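Local coordinates for protein predicted sugar phosphatases of the HAD superfamily (Cytophaga hutchinsonii, PDB 2HX1) that probably hydrolyses phosphorylated sugars as a magnesium-dependent phosphatase of the haloacid dehalogenase (HAD) superfamily, at residues Gly203-Asp215 with His236-Asp248. Residues are numbered along the deposited sequence; the frame is centred on the assembly and turned at random.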
# COMPACT_ATOMS: atom_id res chain seq x y z
N GLY A 203 10.16 2.72 18.66
CA GLY A 203 10.90 3.95 18.49
C GLY A 203 10.06 5.00 17.86
O GLY A 203 8.87 4.79 17.58
N LYS A 204 10.70 6.14 17.58
CA LYS A 204 10.05 7.29 16.96
C LYS A 204 9.37 6.82 15.68
O LYS A 204 9.95 6.04 14.94
CB LYS A 204 11.07 8.39 16.64
CG LYS A 204 11.98 8.82 17.84
CD LYS A 204 13.10 9.74 17.38
CE LYS A 204 14.21 9.01 16.63
NZ LYS A 204 15.39 9.86 16.44
N PRO A 205 8.16 7.33 15.39
CA PRO A 205 7.38 8.40 16.03
C PRO A 205 6.51 8.02 17.25
O PRO A 205 5.68 8.84 17.69
CB PRO A 205 6.46 8.84 14.91
CG PRO A 205 6.17 7.57 14.18
CD PRO A 205 7.47 6.79 14.21
N ASP A 206 6.70 6.82 17.80
CA ASP A 206 6.07 6.45 19.08
C ASP A 206 6.66 7.37 20.14
O ASP A 206 7.64 8.07 19.87
CB ASP A 206 6.38 5.00 19.49
CG ASP A 206 5.71 3.93 18.59
OD1 ASP A 206 4.84 4.27 17.72
OD2 ASP A 206 6.07 2.74 18.79
N SER A 207 6.08 7.34 21.34
CA SER A 207 6.37 8.32 22.39
C SER A 207 6.95 7.73 23.67
O SER A 207 7.16 8.49 24.64
CB SER A 207 5.10 9.07 22.72
OG SER A 207 4.18 8.23 23.40
N GLN A 208 7.21 6.41 23.70
CA GLN A 208 7.72 5.78 24.93
C GLN A 208 9.06 6.33 25.36
O GLN A 208 9.27 6.57 26.54
CB GLN A 208 7.79 4.24 24.85
CG GLN A 208 6.41 3.55 24.75
CD GLN A 208 6.44 2.05 25.10
OE1 GLN A 208 6.64 1.69 26.25
NE2 GLN A 208 6.23 1.18 24.10
N MSE A 209 9.96 6.55 24.41
CA MSE A 209 11.30 7.01 24.76
C MSE A 209 11.25 8.44 25.31
O MSE A 209 11.94 8.76 26.33
CB MSE A 209 12.25 6.93 23.59
CG MSE A 209 12.73 5.52 23.29
SE MSE A 209 14.01 5.53 21.82
CE MSE A 209 12.99 6.29 20.35
N PHE A 210 10.43 9.26 24.63
CA PHE A 210 10.18 10.64 25.05
C PHE A 210 9.65 10.64 26.46
O PHE A 210 10.09 11.41 27.29
CB PHE A 210 9.13 11.34 24.17
CG PHE A 210 9.53 11.52 22.71
CD1 PHE A 210 10.84 11.71 22.33
CD2 PHE A 210 8.55 11.53 21.73
CE1 PHE A 210 11.16 11.91 20.98
CE2 PHE A 210 8.86 11.70 20.40
CZ PHE A 210 10.17 11.90 20.02
N MSE A 211 8.70 9.78 26.74
CA MSE A 211 8.07 9.74 28.05
C MSE A 211 9.08 9.35 29.16
O MSE A 211 9.03 9.85 30.28
CB MSE A 211 6.89 8.76 28.02
CG MSE A 211 6.10 8.71 29.30
SE MSE A 211 5.46 10.49 29.99
CE MSE A 211 3.68 10.76 29.06
N PHE A 212 9.99 8.45 28.83
CA PHE A 212 11.05 8.02 29.74
C PHE A 212 11.98 9.19 30.11
O PHE A 212 12.25 9.44 31.28
CB PHE A 212 11.81 6.83 29.11
CG PHE A 212 12.96 6.37 29.93
CD1 PHE A 212 12.75 5.64 31.07
CD2 PHE A 212 14.25 6.72 29.58
CE1 PHE A 212 13.83 5.23 31.85
CE2 PHE A 212 15.33 6.34 30.35
CZ PHE A 212 15.13 5.59 31.47
N ALA A 213 12.42 9.93 29.09
CA ALA A 213 13.29 11.09 29.27
C ALA A 213 12.53 12.17 30.04
O ALA A 213 13.08 12.79 30.96
CB ALA A 213 13.76 11.65 27.92
N TYR A 214 11.29 12.41 29.64
CA TYR A 214 10.48 13.46 30.27
C TYR A 214 10.30 13.17 31.75
O TYR A 214 10.46 14.05 32.59
CB TYR A 214 9.12 13.54 29.58
CG TYR A 214 8.15 14.61 30.10
CD1 TYR A 214 8.54 15.95 30.23
CD2 TYR A 214 6.84 14.29 30.41
CE1 TYR A 214 7.65 16.91 30.68
CE2 TYR A 214 5.94 15.25 30.86
CZ TYR A 214 6.35 16.56 31.00
OH TYR A 214 5.42 17.50 31.45
N ASP A 215 9.93 11.94 32.06
CA ASP A 215 9.74 11.55 33.46
C ASP A 215 11.04 11.77 34.28
O ASP A 215 10.97 12.20 35.42
CB ASP A 215 9.33 10.07 33.54
CG ASP A 215 8.99 9.65 34.94
OD1 ASP A 215 8.09 10.29 35.54
OD2 ASP A 215 9.62 8.69 35.43
N HIS A 236 8.77 12.18 9.33
CA HIS A 236 7.80 11.18 9.68
C HIS A 236 8.22 10.40 10.92
O HIS A 236 7.42 9.63 11.42
CB HIS A 236 7.53 10.23 8.50
CG HIS A 236 8.76 9.79 7.79
ND1 HIS A 236 9.39 8.59 8.05
CD2 HIS A 236 9.51 10.41 6.84
CE1 HIS A 236 10.46 8.48 7.28
NE2 HIS A 236 10.56 9.58 6.54
N THR A 237 9.45 10.61 11.42
CA THR A 237 9.87 9.98 12.66
C THR A 237 10.14 11.02 13.80
O THR A 237 9.40 11.10 14.81
CB THR A 237 11.16 9.08 12.45
OG1 THR A 237 12.22 9.86 11.92
CG2 THR A 237 10.92 7.91 11.48
N ASP A 238 11.18 11.82 13.63
CA ASP A 238 11.54 12.85 14.62
C ASP A 238 10.48 13.95 14.82
O ASP A 238 10.12 14.26 15.95
CB ASP A 238 12.86 13.52 14.23
CG ASP A 238 13.95 12.52 13.92
OD1 ASP A 238 14.08 11.52 14.68
OD2 ASP A 238 14.63 12.71 12.90
N ILE A 239 10.02 14.55 13.73
CA ILE A 239 9.19 15.75 13.81
C ILE A 239 7.77 15.35 14.14
O ILE A 239 7.19 15.92 15.05
CB ILE A 239 9.22 16.57 12.51
CG1 ILE A 239 10.67 16.82 12.05
CG2 ILE A 239 8.46 17.89 12.71
CD1 ILE A 239 11.58 17.44 13.12
N LEU A 240 7.23 14.37 13.41
CA LEU A 240 5.88 13.83 13.71
C LEU A 240 5.84 13.31 15.13
O LEU A 240 4.95 13.66 15.92
CB LEU A 240 5.53 12.70 12.71
CG LEU A 240 4.19 11.96 12.90
CD1 LEU A 240 3.08 12.95 12.81
CD2 LEU A 240 3.99 10.79 11.91
N GLY A 241 6.84 12.49 15.49
CA GLY A 241 6.91 11.90 16.81
C GLY A 241 6.91 12.94 17.90
O GLY A 241 6.10 12.88 18.81
N GLY A 242 7.82 13.91 17.80
CA GLY A 242 7.89 15.02 18.78
C GLY A 242 6.60 15.83 18.86
O GLY A 242 6.11 16.11 19.95
N ASN A 243 6.07 16.22 17.72
CA ASN A 243 4.85 17.03 17.69
C ASN A 243 3.65 16.34 18.39
O ASN A 243 2.97 16.93 19.24
CB ASN A 243 4.50 17.32 16.24
CG ASN A 243 5.28 18.49 15.67
OD1 ASN A 243 5.94 19.22 16.40
ND2 ASN A 243 5.17 18.68 14.36
N LYS A 244 3.44 15.08 18.06
CA LYS A 244 2.35 14.33 18.66
C LYS A 244 2.47 14.25 20.18
O LYS A 244 1.47 14.25 20.87
CB LYS A 244 2.29 12.91 18.07
CG LYS A 244 1.86 12.83 16.66
CD LYS A 244 1.78 11.37 16.19
CE LYS A 244 0.54 10.62 16.78
NZ LYS A 244 0.42 9.23 16.21
N PHE A 245 3.69 14.17 20.69
CA PHE A 245 3.92 14.08 22.13
C PHE A 245 3.83 15.44 22.82
O PHE A 245 3.79 15.48 24.03
CB PHE A 245 5.30 13.50 22.42
CG PHE A 245 5.50 13.13 23.85
CD1 PHE A 245 4.75 12.11 24.43
CD2 PHE A 245 6.44 13.77 24.63
CE1 PHE A 245 4.92 11.76 25.76
CE2 PHE A 245 6.62 13.42 25.98
CZ PHE A 245 5.88 12.41 26.53
N GLY A 246 3.81 16.53 22.07
CA GLY A 246 3.72 17.87 22.65
C GLY A 246 5.05 18.61 22.69
O GLY A 246 5.11 19.75 23.15
N LEU A 247 6.11 17.98 22.20
CA LEU A 247 7.43 18.63 22.22
C LEU A 247 7.48 19.72 21.16
O LEU A 247 6.74 19.65 20.18
CB LEU A 247 8.55 17.61 21.98
CG LEU A 247 8.60 16.37 22.88
CD1 LEU A 247 9.75 15.44 22.45
CD2 LEU A 247 8.74 16.80 24.35
N ASP A 248 8.31 20.74 21.34
CA ASP A 248 8.63 21.60 20.18
C ASP A 248 9.59 20.77 19.35
O ASP A 248 10.23 19.84 19.86
CB ASP A 248 9.28 22.91 20.58
CG ASP A 248 8.27 23.99 20.94
OD1 ASP A 248 7.05 23.72 21.00
OD2 ASP A 248 8.72 25.13 21.18
O HOH W 1 4.96 10.56 19.71
O HOH W 2 3.01 8.08 17.15
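Phe245 lays its ring along the flank of helix 208-215. With chi1 at -169°, its side chain swings clear of its own backbone N and reaches Phe210, whose CB sits over one face, 3.9 Å from the Phe245 ring centroid. At the edge of the same ring lies the selenium of selenomethionine Met211, SE 5.3 Å from the Phe245 centroid, a Met-aromatic contact suited to a flexible, polarisable chain; its methyl CE separately touches Phe245 CE1 at 3.7 Å. Beside them Ser207 CB comes within 3.5 Å of Phe245 CD1. With an alanine here instead of Phe245, Phe210 CB and the Met211 methyl would probably lose their aromatic partner and a gap open between the helices. The Phe210 ring is itself covered on one face by CD1 of Leu247, 3.9 Å from its centroid; Leu247 N closes a Schellman motif on Gly242 O, while Gly246 takes the positive phi.

Both helices belong to the Rossmann-like core of the HAD fold, flanking strand 228-232. A cis peptide bond before Pro205 turns the chain, and the ring's CB and CG each lie 3.7 Å from His236 O. Pro205 CA is 3.6 Å from Gly241 CA; a CB on Gly241 would collide with it and with Thr237 O. One water donates to both Pro205 O and Gly241 O. Deeper in, Lys204 NZ forms a 2.8 Å salt bridge with Asp238 OD1 and a second with Asp20, a magnesium ligand, a placement consistent with the motif III lysine of HAD phosphatases.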